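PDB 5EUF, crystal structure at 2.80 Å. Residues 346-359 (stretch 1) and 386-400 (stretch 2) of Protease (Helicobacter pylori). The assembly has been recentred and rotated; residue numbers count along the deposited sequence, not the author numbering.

Stretch 1, residues 346-359: ELDKIKINQKADFI
Stretch 2, residues 386-400: DYQQQFLDLKVSDLV

Residues 346-359 form one uninterrupted stretch of a longer helix, with phi/psi near -67/-38 and i to i+4 hydrogen bonds throughout. Against it pack a short helix, 387-392, a turn at 393-395, and the start of a second helix at Val 396. The axes of 346-359 and 387-392 run nearly antiparallel, at 162° and 10.5 Å at closest approach. The register follows: CA of Leu 347 lies 6.7 Å from CA of Val 396, CA of Lys 351 6.1 Å from CA of Leu 392, and CA of Lys 355 8.2 Å from CA of Gln 388. Together the two stretches bury 660 Å².

Lys 351 is the centre of the contact. Its CA-to-CB bond points sideways, but an extended side chain (m, then t, t, t) carries the amine to the backbone carbonyls of Leu 392 and Leu 394. There NZ donates to Leu 394 O at 2.6 Å and to Leu 392 O at 2.9 Å. The turn places both carbonyls within reach of one amine: psi changes from -11° at Leu 392 and 4° at Asp 393 to 129° at Leu 394. The aliphatic part of the lysine is used as well, CB of Lys 351 lying 3.9 Å from CD2 of Leu 392 (m, t).

Gln 388 (chi1 m, chi2 m, chi3 120°) covers as much surface and joins polar and aromatic contacts. Its OE1 accepts a hydrogen bond from NE2 of Gln 354 (t, p, chi3 31°) at 2.8 Å, with an N-H...acceptor angle of 162°. Its CG sits 3.6 Å from the ring centroid of Phe 358 (chi1 t, chi2 74°), only 8° off the normal, so the methylene lies squarely over the ring face. Gln 354 repeats the arrangement in the other direction: its CG is 3.9 Å from the ring centroid of Phe 391 (chi1 t, chi2 -85°), 23° off the normal. Each glutamine thus lays its CG over a phenylalanine of the opposing stretch while their amides bond to each other. At the edge of the Phe 391 ring, CZ meets CG2 of Ile 350 (m, m) at 3.6 Å.

Leu 347 (t, p) is buried, and its CA-to-CB bond points toward the second stretch. Its CD2 lies 3.6 Å from CG2 of Val 396 (t), and its CD1 4.1 Å from CD1 of Leu 399 (m, p), extending the apolar packing past the turn. Lys 395 occupies the N-cap position before this second helix, and its backbone N donates to OD2 of Asp 398 at 3.0 Å, nearly linearly at 175°.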

ATOM      1  N   GLU B 346       4.377 -18.862  37.594  1.00 39.24           N
ATOM      2  CA  GLU B 346       4.693 -17.977  36.476  1.00 42.36           C
ATOM      3  C   GLU B 346       3.780 -16.760  36.463  1.00 37.16           C
ATOM      4  O   GLU B 346       4.245 -15.624  36.356  1.00 34.07           O
ATOM      5  CB  GLU B 346       4.586 -18.723  35.144  1.00 50.55           C
ATOM      6  CG  GLU B 346       5.820 -19.534  34.781  1.00 56.24           C
ATOM      7  CD  GLU B 346       5.675 -20.261  33.459  1.00 43.77           C
ATOM      8  OE1 GLU B 346       4.668 -20.979  33.273  1.00 27.16           O
ATOM      9  OE2 GLU B 346       6.572 -20.110  32.604  1.00 51.13           O
ATOM     10  N   LEU B 347       2.479 -17.008  36.571  1.00 34.14           N
ATOM     11  CA  LEU B 347       1.485 -15.942  36.594  1.00 33.61           C
ATOM     12  C   LEU B 347       1.729 -14.977  37.751  1.00 42.01           C
ATOM     13  O   LEU B 347       1.503 -13.774  37.631  1.00 46.68           O
ATOM     14  CB  LEU B 347       0.075 -16.530  36.693  1.00 26.18           C
ATOM     15  CG  LEU B 347      -1.075 -15.526  36.803  1.00 39.62           C
ATOM     16  CD1 LEU B 347      -1.272 -14.777  35.492  1.00 32.82           C
ATOM     17  CD2 LEU B 347      -2.362 -16.210  37.240  1.00 37.81           C
ATOM     18  N   ASP B 348       2.204 -15.512  38.870  1.00 34.05           N
ATOM     19  CA  ASP B 348       2.431 -14.704  40.060  1.00 28.70           C
ATOM     20  C   ASP B 348       3.638 -13.790  39.887  1.00 38.38           C
ATOM     21  O   ASP B 348       3.636 -12.651  40.358  1.00 33.67           O
ATOM     22  CB  ASP B 348       2.623 -15.601  41.285  1.00 39.09           C
ATOM     23  CG  ASP B 348       2.417 -14.858  42.586  1.00 43.89           C
ATOM     24  OD1 ASP B 348       1.469 -14.050  42.666  1.00 45.53           O
ATOM     25  OD2 ASP B 348       3.204 -15.083  43.530  1.00 68.02           O
ATOM     26  N   LYS B 349       4.668 -14.290  39.210  1.00 48.06           N
ATOM     27  CA  LYS B 349       5.880 -13.508  38.991  1.00 50.32           C
ATOM     28  C   LYS B 349       5.590 -12.324  38.081  1.00 40.08           C
ATOM     29  O   LYS B 349       6.171 -11.250  38.236  1.00 37.28           O
ATOM     30  CB  LYS B 349       6.994 -14.371  38.396  1.00 51.90           C
ATOM     31  CG  LYS B 349       8.372 -13.739  38.515  1.00 58.26           C
ATOM     32  CD  LYS B 349       8.674 -13.388  39.968  1.00 72.63           C
ATOM     33  CE  LYS B 349       9.980 -12.620  40.113  1.00 67.03           C
ATOM     34  NZ  LYS B 349      10.246 -12.250  41.535  1.00 50.23           N
ATOM     35  N   ILE B 350       4.683 -12.527  37.132  1.00 25.91           N
ATOM     36  CA  ILE B 350       4.258 -11.456  36.243  1.00 24.77           C
ATOM     37  C   ILE B 350       3.578 -10.345  37.039  1.00 32.12           C
ATOM     38  O   ILE B 350       3.829  -9.162  36.814  1.00 41.26           O
ATOM     39  CB  ILE B 350       3.300 -11.978  35.150  1.00 23.75           C
ATOM     40  CG1 ILE B 350       3.988 -13.057  34.315  1.00 32.98           C
ATOM     41  CG2 ILE B 350       2.833 -10.846  34.254  1.00 22.71           C
ATOM     42  CD1 ILE B 350       5.291 -12.606  33.696  1.00 42.42           C
ATOM     43  N   LYS B 351       2.733 -10.734  37.988  1.00 37.27           N
ATOM     44  CA  LYS B 351       1.958  -9.766  38.757  1.00 38.76           C
ATOM     45  C   LYS B 351       2.801  -9.025  39.791  1.00 38.70           C
ATOM     46  O   LYS B 351       2.566  -7.846  40.053  1.00 33.44           O
ATOM     47  CB  LYS B 351       0.778 -10.453  39.447  1.00 26.81           C
ATOM     48  CG  LYS B 351      -0.293 -10.933  38.486  1.00 28.68           C
ATOM     49  CD  LYS B 351      -1.493 -11.500  39.222  1.00 38.00           C
ATOM     50  CE  LYS B 351      -2.529 -12.033  38.244  1.00 41.61           C
ATOM     51  NZ  LYS B 351      -3.709 -12.628  38.936  1.00 39.02           N
ATOM     52  N   ILE B 352       3.776  -9.708  40.383  1.00 47.13           N
ATOM     53  CA  ILE B 352       4.606  -9.066  41.395  1.00 51.96           C
ATOM     54  C   ILE B 352       5.570  -8.085  40.727  1.00 42.72           C
ATOM     55  O   ILE B 352       5.910  -7.051  41.302  1.00 40.13           O
ATOM     56  CB  ILE B 352       5.384 -10.100  42.255  1.00 71.57           C
ATOM     57  CG1 ILE B 352       6.115  -9.405  43.406  1.00 81.52           C
ATOM     58  CG2 ILE B 352       6.356 -10.901  41.413  1.00 84.23           C
ATOM     59  CD1 ILE B 352       6.969 -10.336  44.242  1.00 90.19           C
ATOM     60  N   ASN B 353       5.980  -8.396  39.500  1.00 39.93           N
ATOM     61  CA  ASN B 353       6.867  -7.510  38.752  1.00 46.22           C
ATOM     62  C   ASN B 353       6.124  -6.282  38.246  1.00 43.29           C
ATOM     63  O   ASN B 353       6.692  -5.192  38.164  1.00 50.44           O
ATOM     64  CB  ASN B 353       7.511  -8.251  37.579  1.00 41.47           C
ATOM     65  CG  ASN B 353       8.511  -9.295  38.029  1.00 49.37           C
ATOM     66  OD1 ASN B 353       9.057  -9.217  39.132  1.00 43.92           O
ATOM     67  ND2 ASN B 353       8.759 -10.281  37.173  1.00 60.28           N
ATOM     68  N   GLN B 354       4.851  -6.467  37.911  1.00 34.95           N
ATOM     69  CA  GLN B 354       4.015  -5.374  37.434  1.00 33.21           C
ATOM     70  C   GLN B 354       3.746  -4.369  38.551  1.00 42.86           C
ATOM     71  O   GLN B 354       3.669  -3.164  38.309  1.00 39.79           O
ATOM     72  CB  GLN B 354       2.699  -5.917  36.866  1.00 38.30           C
ATOM     73  CG  GLN B 354       1.718  -4.847  36.411  1.00 43.55           C
ATOM     74  CD  GLN B 354       2.327  -3.880  35.414  1.00 48.86           C
ATOM     75  OE1 GLN B 354       3.201  -4.246  34.627  1.00 57.66           O
ATOM     76  NE2 GLN B 354       1.872  -2.632  35.447  1.00 48.72           N
ATOM     77  N   LYS B 355       3.606  -4.874  39.774  1.00 51.79           N
ATOM     78  CA  LYS B 355       3.469  -4.016  40.947  1.00 48.94           C
ATOM     79  C   LYS B 355       4.711  -3.150  41.117  1.00 48.05           C
ATOM     80  O   LYS B 355       4.613  -1.936  41.297  1.00 59.06           O
ATOM     81  CB  LYS B 355       3.238  -4.848  42.211  1.00 51.90           C
ATOM     82  CG  LYS B 355       1.797  -5.276  42.455  1.00 48.79           C
ATOM     83  CD  LYS B 355       1.704  -6.168  43.689  1.00 59.59           C
ATOM     84  CE  LYS B 355       0.260  -6.491  44.064  1.00 65.69           C
ATOM     85  NZ  LYS B 355      -0.462  -5.324  44.652  1.00 53.81           N
ATOM     86  N   ALA B 356       5.876  -3.785  41.051  1.00 46.90           N
ATOM     87  CA  ALA B 356       7.147  -3.104  41.282  1.00 66.10           C
ATOM     88  C   ALA B 356       7.420  -2.028  40.233  1.00 68.10           C
ATOM     89  O   ALA B 356       7.919  -0.949  40.557  1.00 68.29           O
ATOM     90  CB  ALA B 356       8.287  -4.113  41.311  1.00 63.67           C
ATOM     91  N   ASP B 357       7.094  -2.324  38.979  1.00 57.90           N
ATOM     92  CA  ASP B 357       7.297  -1.367  37.900  1.00 52.19           C
ATOM     93  C   ASP B 357       6.336  -0.190  38.025  1.00 43.85           C
ATOM     94  O   ASP B 357       6.698   0.952  37.743  1.00 40.43           O
ATOM     95  CB  ASP B 357       7.132  -2.043  36.538  1.00 46.34           C
ATOM     96  CG  ASP B 357       8.241  -3.036  36.244  1.00 69.50           C
ATOM     97  OD1 ASP B 357       9.307  -2.944  36.891  1.00 79.96           O
ATOM     98  OD2 ASP B 357       8.053  -3.902  35.363  1.00 75.02           O
ATOM     99  N   PHE B 358       5.112  -0.474  38.458  1.00 35.86           N
ATOM    100  CA  PHE B 358       4.096   0.560  38.593  1.00 28.96           C
ATOM    101  C   PHE B 358       4.469   1.570  39.674  1.00 46.99           C
ATOM    102  O   PHE B 358       4.451   2.775  39.430  1.00 67.81           O
ATOM    103  CB  PHE B 358       2.735  -0.063  38.902  1.00 41.54           C
ATOM    104  CG  PHE B 358       1.613   0.933  38.950  1.00 59.65           C
ATOM    105  CD1 PHE B 358       1.116   1.492  37.783  1.00 65.87           C
ATOM    106  CD2 PHE B 358       1.055   1.310  40.159  1.00 59.37           C
ATOM    107  CE1 PHE B 358       0.084   2.410  37.823  1.00 63.34           C
ATOM    108  CE2 PHE B 358       0.022   2.227  40.206  1.00 67.34           C
ATOM    109  CZ  PHE B 358      -0.465   2.777  39.035  1.00 66.74           C
ATOM    110  N   ILE B 359       4.811   1.077  40.862  1.00 36.08           N
ATOM    111  CA  ILE B 359       5.198   1.957  41.962  1.00 38.45           C
ATOM    112  C   ILE B 359       6.509   2.682  41.664  1.00 33.36           C
ATOM    113  O   ILE B 359       6.748   3.774  42.174  1.00 46.89           O
ATOM    114  CB  ILE B 359       5.334   1.184  43.293  1.00 56.88           C
ATOM    115  CG1 ILE B 359       6.373   0.068  43.170  1.00 65.18           C
ATOM    116  CG2 ILE B 359       3.986   0.621  43.723  1.00 33.82           C
ATOM    117  CD1 ILE B 359       6.517  -0.783  44.416  1.00 65.08           C
ATOM    118  N   ASP B 386      -8.121   1.877  35.403  1.00 47.03           N
ATOM    119  CA  ASP B 386      -8.618   0.530  35.670  1.00 44.64           C
ATOM    120  C   ASP B 386      -7.607  -0.556  35.317  1.00 35.24           C
ATOM    121  O   ASP B 386      -7.890  -1.741  35.479  1.00 35.52           O
ATOM    122  CB  ASP B 386      -9.917   0.272  34.901  1.00 53.76           C
ATOM    123  CG  ASP B 386     -11.076   1.101  35.414  1.00 77.19           C
ATOM    124  OD1 ASP B 386     -11.028   1.541  36.583  1.00 89.26           O
ATOM    125  OD2 ASP B 386     -12.043   1.306  34.648  1.00 79.02           O
ATOM    126  N   TYR B 387      -6.434  -0.152  34.836  1.00 34.45           N
ATOM    127  CA  TYR B 387      -5.448  -1.100  34.319  1.00 28.26           C
ATOM    128  C   TYR B 387      -4.925  -2.051  35.395  1.00 31.17           C
ATOM    129  O   TYR B 387      -5.038  -3.271  35.261  1.00 24.00           O
ATOM    130  CB  TYR B 387      -4.281  -0.347  33.677  1.00 23.37           C
ATOM    131  CG  TYR B 387      -3.292  -1.228  32.944  1.00 22.30           C
ATOM    132  CD1 TYR B 387      -2.164  -1.724  33.584  1.00 22.45           C
ATOM    133  CD2 TYR B 387      -3.482  -1.555  31.607  1.00 28.89           C
ATOM    134  CE1 TYR B 387      -1.255  -2.526  32.916  1.00 25.30           C
ATOM    135  CE2 TYR B 387      -2.578  -2.357  30.929  1.00 24.13           C
ATOM    136  CZ  TYR B 387      -1.466  -2.838  31.589  1.00 33.09           C
ATOM    137  OH  TYR B 387      -0.563  -3.637  30.919  1.00 27.97           O
ATOM    138  N   GLN B 388      -4.362  -1.481  36.458  1.00 34.24           N
ATOM    139  CA  GLN B 388      -3.736  -2.260  37.524  1.00 31.51           C
ATOM    140  C   GLN B 388      -4.650  -3.334  38.102  1.00 37.37           C
ATOM    141  O   GLN B 388      -4.231  -4.476  38.286  1.00 39.46           O
ATOM    142  CB  GLN B 388      -3.269  -1.334  38.646  1.00 36.90           C
ATOM    143  CG  GLN B 388      -1.981  -0.606  38.330  1.00 46.75           C
ATOM    144  CD  GLN B 388      -0.856  -1.560  37.994  1.00 60.60           C
ATOM    145  OE1 GLN B 388      -0.301  -1.517  36.897  1.00 73.54           O
ATOM    146  NE2 GLN B 388      -0.516  -2.431  38.938  1.00 64.12           N
ATOM    147  N   GLN B 389      -5.895  -2.968  38.385  1.00 37.33           N
ATOM    148  CA  GLN B 389      -6.838  -3.919  38.959  1.00 44.94           C
ATOM    149  C   GLN B 389      -7.161  -5.030  37.965  1.00 47.40           C
ATOM    150  O   GLN B 389      -7.299  -6.191  38.346  1.00 50.29           O
ATOM    151  CB  GLN B 389      -8.122  -3.213  39.402  1.00 57.47           C
ATOM    152  CG  GLN B 389      -9.052  -4.092  40.224  1.00 77.39           C
ATOM    153  CD  GLN B 389      -8.396  -4.609  41.496  1.00 86.61           C
ATOM    154  OE1 GLN B 389      -7.591  -3.916  42.119  1.00 91.46           O
ATOM    155  NE2 GLN B 389      -8.736  -5.836  41.883  1.00 78.23           N
ATOM    156  N   GLN B 390      -7.271  -4.672  36.690  1.00 43.46           N
ATOM    157  CA  GLN B 390      -7.574  -5.651  35.655  1.00 33.63           C
ATOM    158  C   GLN B 390      -6.415  -6.622  35.478  1.00 36.46           C
ATOM    159  O   GLN B 390      -6.618  -7.810  35.216  1.00 27.24           O
ATOM    160  CB  GLN B 390      -7.892  -4.956  34.329  1.00 24.09           C
ATOM    161  CG  GLN B 390      -9.279  -4.335  34.269  1.00 37.59           C
ATOM    162  CD  GLN B 390      -9.634  -3.818  32.886  1.00 59.39           C
ATOM    163  OE1 GLN B 390      -9.066  -4.251  31.881  1.00 65.23           O
ATOM    164  NE2 GLN B 390     -10.580  -2.888  32.828  1.00 65.86           N
ATOM    165  N   PHE B 391      -5.201  -6.109  35.635  1.00 31.99           N
ATOM    166  CA  PHE B 391      -4.001  -6.914  35.450  1.00 31.14           C
ATOM    167  C   PHE B 391      -3.841  -7.919  36.582  1.00 32.30           C
ATOM    168  O   PHE B 391      -3.489  -9.076  36.353  1.00 29.82           O
ATOM    169  CB  PHE B 391      -2.766  -6.016  35.361  1.00 27.32           C
ATOM    170  CG  PHE B 391      -1.556  -6.697  34.789  1.00 28.57           C
ATOM    171  CD1 PHE B 391      -0.719  -7.448  35.596  1.00 23.12           C
ATOM    172  CD2 PHE B 391      -1.247  -6.573  33.443  1.00 27.61           C
ATOM    173  CE1 PHE B 391       0.397  -8.072  35.070  1.00 32.73           C
ATOM    174  CE2 PHE B 391      -0.132  -7.193  32.911  1.00 22.20           C
ATOM    175  CZ  PHE B 391       0.690  -7.943  33.725  1.00 24.20           C
ATOM    176  N   LEU B 392      -4.107  -7.472  37.804  1.00 31.82           N
ATOM    177  CA  LEU B 392      -3.914  -8.308  38.983  1.00 38.40           C
ATOM    178  C   LEU B 392      -5.061  -9.297  39.181  1.00 37.70           C
ATOM    179  O   LEU B 392      -4.967 -10.205  40.004  1.00 47.50           O
ATOM    180  CB  LEU B 392      -3.751  -7.436  40.227  1.00 49.52           C
ATOM    181  CG  LEU B 392      -2.586  -6.444  40.160  1.00 54.32           C
ATOM    182  CD1 LEU B 392      -2.494  -5.624  41.437  1.00 51.93           C
ATOM    183  CD2 LEU B 392      -1.275  -7.169  39.882  1.00 55.70           C
ATOM    184  N   ASP B 393      -6.139  -9.116  38.427  1.00 39.95           N
ATOM    185  CA  ASP B 393      -7.271 -10.034  38.485  1.00 32.50           C
ATOM    186  C   ASP B 393      -7.223 -11.031  37.335  1.00 40.89           C
ATOM    187  O   ASP B 393      -8.135 -11.839  37.166  1.00 65.14           O
ATOM    188  CB  ASP B 393      -8.596  -9.271  38.460  1.00 27.81           C
ATOM    189  CG  ASP B 393      -8.831  -8.465  39.718  1.00 49.95           C
ATOM    190  OD1 ASP B 393      -8.272  -8.830  40.774  1.00 69.93           O
ATOM    191  OD2 ASP B 393      -9.577  -7.467  39.653  1.00 61.21           O
ATOM    192  N   LEU B 394      -6.161 -10.965  36.538  1.00 30.86           N
ATOM    193  CA  LEU B 394      -5.988 -11.898  35.434  1.00 36.24           C
ATOM    194  C   LEU B 394      -5.765 -13.310  35.956  1.00 35.79           C
ATOM    195  O   LEU B 394      -4.926 -13.535  36.825  1.00 32.24           O
ATOM    196  CB  LEU B 394      -4.815 -11.482  34.541  1.00 36.05           C
ATOM    197  CG  LEU B 394      -5.018 -10.313  33.575  1.00 28.69           C
ATOM    198  CD1 LEU B 394      -3.688  -9.870  32.993  1.00 21.67           C
ATOM    199  CD2 LEU B 394      -5.978 -10.697  32.464  1.00 24.63           C
ATOM    200  N   LYS B 395      -6.532 -14.258  35.434  1.00 39.49           N
ATOM    201  CA  LYS B 395      -6.282 -15.661  35.714  1.00 42.93           C
ATOM    202  C   LYS B 395      -5.494 -16.246  34.551  1.00 41.17           C
ATOM    203  O   LYS B 395      -5.454 -15.656  33.472  1.00 43.24           O
ATOM    204  CB  LYS B 395      -7.592 -16.427  35.928  1.00 49.33           C
ATOM    205  CG  LYS B 395      -8.373 -16.013  37.172  1.00 47.88           C
ATOM    206  CD  LYS B 395      -9.463 -15.005  36.844  1.00 58.20           C
ATOM    207  CE  LYS B 395     -10.495 -15.599  35.897  1.00 74.28           C
ATOM    208  NZ  LYS B 395     -11.561 -14.619  35.543  1.00 84.27           N
ATOM    209  N   VAL B 396      -4.855 -17.391  34.774  1.00 42.97           N
ATOM    210  CA  VAL B 396      -4.131 -18.087  33.715  1.00 30.57           C
ATOM    211  C   VAL B 396      -5.051 -18.334  32.526  1.00 47.35           C
ATOM    212  O   VAL B 396      -4.649 -18.185  31.370  1.00 54.51           O
ATOM    213  CB  VAL B 396      -3.557 -19.430  34.207  1.00 37.19           C
ATOM    214  CG1 VAL B 396      -3.011 -20.242  33.040  1.00 36.16           C
ATOM    215  CG2 VAL B 396      -2.482 -19.199  35.254  1.00 36.22           C
ATOM    216  N   SER B 397      -6.296 -18.696  32.827  1.00 52.73           N
ATOM    217  CA  SER B 397      -7.302 -18.956  31.805  1.00 37.50           C
ATOM    218  C   SER B 397      -7.484 -17.756  30.880  1.00 36.09           C
ATOM    219  O   SER B 397      -7.699 -17.922  29.680  1.00 53.66           O
ATOM    220  CB  SER B 397      -8.636 -19.326  32.454  1.00 26.81           C
ATOM    221  OG  SER B 397      -9.073 -18.310  33.339  1.00 30.56           O
ATOM    222  N   ASP B 398      -7.392 -16.553  31.438  1.00 24.03           N
ATOM    223  CA  ASP B 398      -7.504 -15.335  30.639  1.00 36.40           C
ATOM    224  C   ASP B 398      -6.360 -15.254  29.636  1.00 37.83           C
ATOM    225  O   ASP B 398      -6.561 -14.907  28.473  1.00 27.40           O
ATOM    226  CB  ASP B 398      -7.516 -14.091  31.533  1.00 34.31           C
ATOM    227  CG  ASP B 398      -8.785 -13.975  32.357  1.00 57.28           C
ATOM    228  OD1 ASP B 398      -9.851 -14.414  31.873  1.00 56.52           O
ATOM    229  OD2 ASP B 398      -8.718 -13.444  33.487  1.00 57.67           O
ATOM    230  N   LEU B 399      -5.160 -15.588  30.094  1.00 31.04           N
ATOM    231  CA  LEU B 399      -3.984 -15.578  29.236  1.00 29.22           C
ATOM    232  C   LEU B 399      -4.091 -16.631  28.134  1.00 37.21           C
ATOM    233  O   LEU B 399      -3.656 -16.405  27.006  1.00 42.48           O
ATOM    234  CB  LEU B 399      -2.718 -15.812  30.063  1.00 25.28           C
ATOM    235  CG  LEU B 399      -2.099 -14.622  30.801  1.00 27.39           C
ATOM    236  CD1 LEU B 399      -3.026 -14.068  31.871  1.00 35.38           C
ATOM    237  CD2 LEU B 399      -0.763 -15.025  31.408  1.00 29.56           C
ATOM    238  N   VAL B 400      -4.679 -17.777  28.465  1.00 39.87           N
ATOM    239  CA  VAL B 400      -4.791 -18.882  27.518  1.00 27.93           C
ATOM    240  C   VAL B 400      -5.932 -18.652  26.523  1.00 31.88           C
ATOM    241  O   VAL B 400      -5.821 -19.008  25.350  1.00 38.79           O
ATOM    242  CB  VAL B 400      -4.997 -20.227  28.249  1.00 23.71           C
ATOM    243  CG1 VAL B 400      -5.107 -21.372  27.252  1.00 24.18           C
ATOM    244  CG2 VAL B 400      -3.851 -20.479  29.214  1.00 24.04           C
TER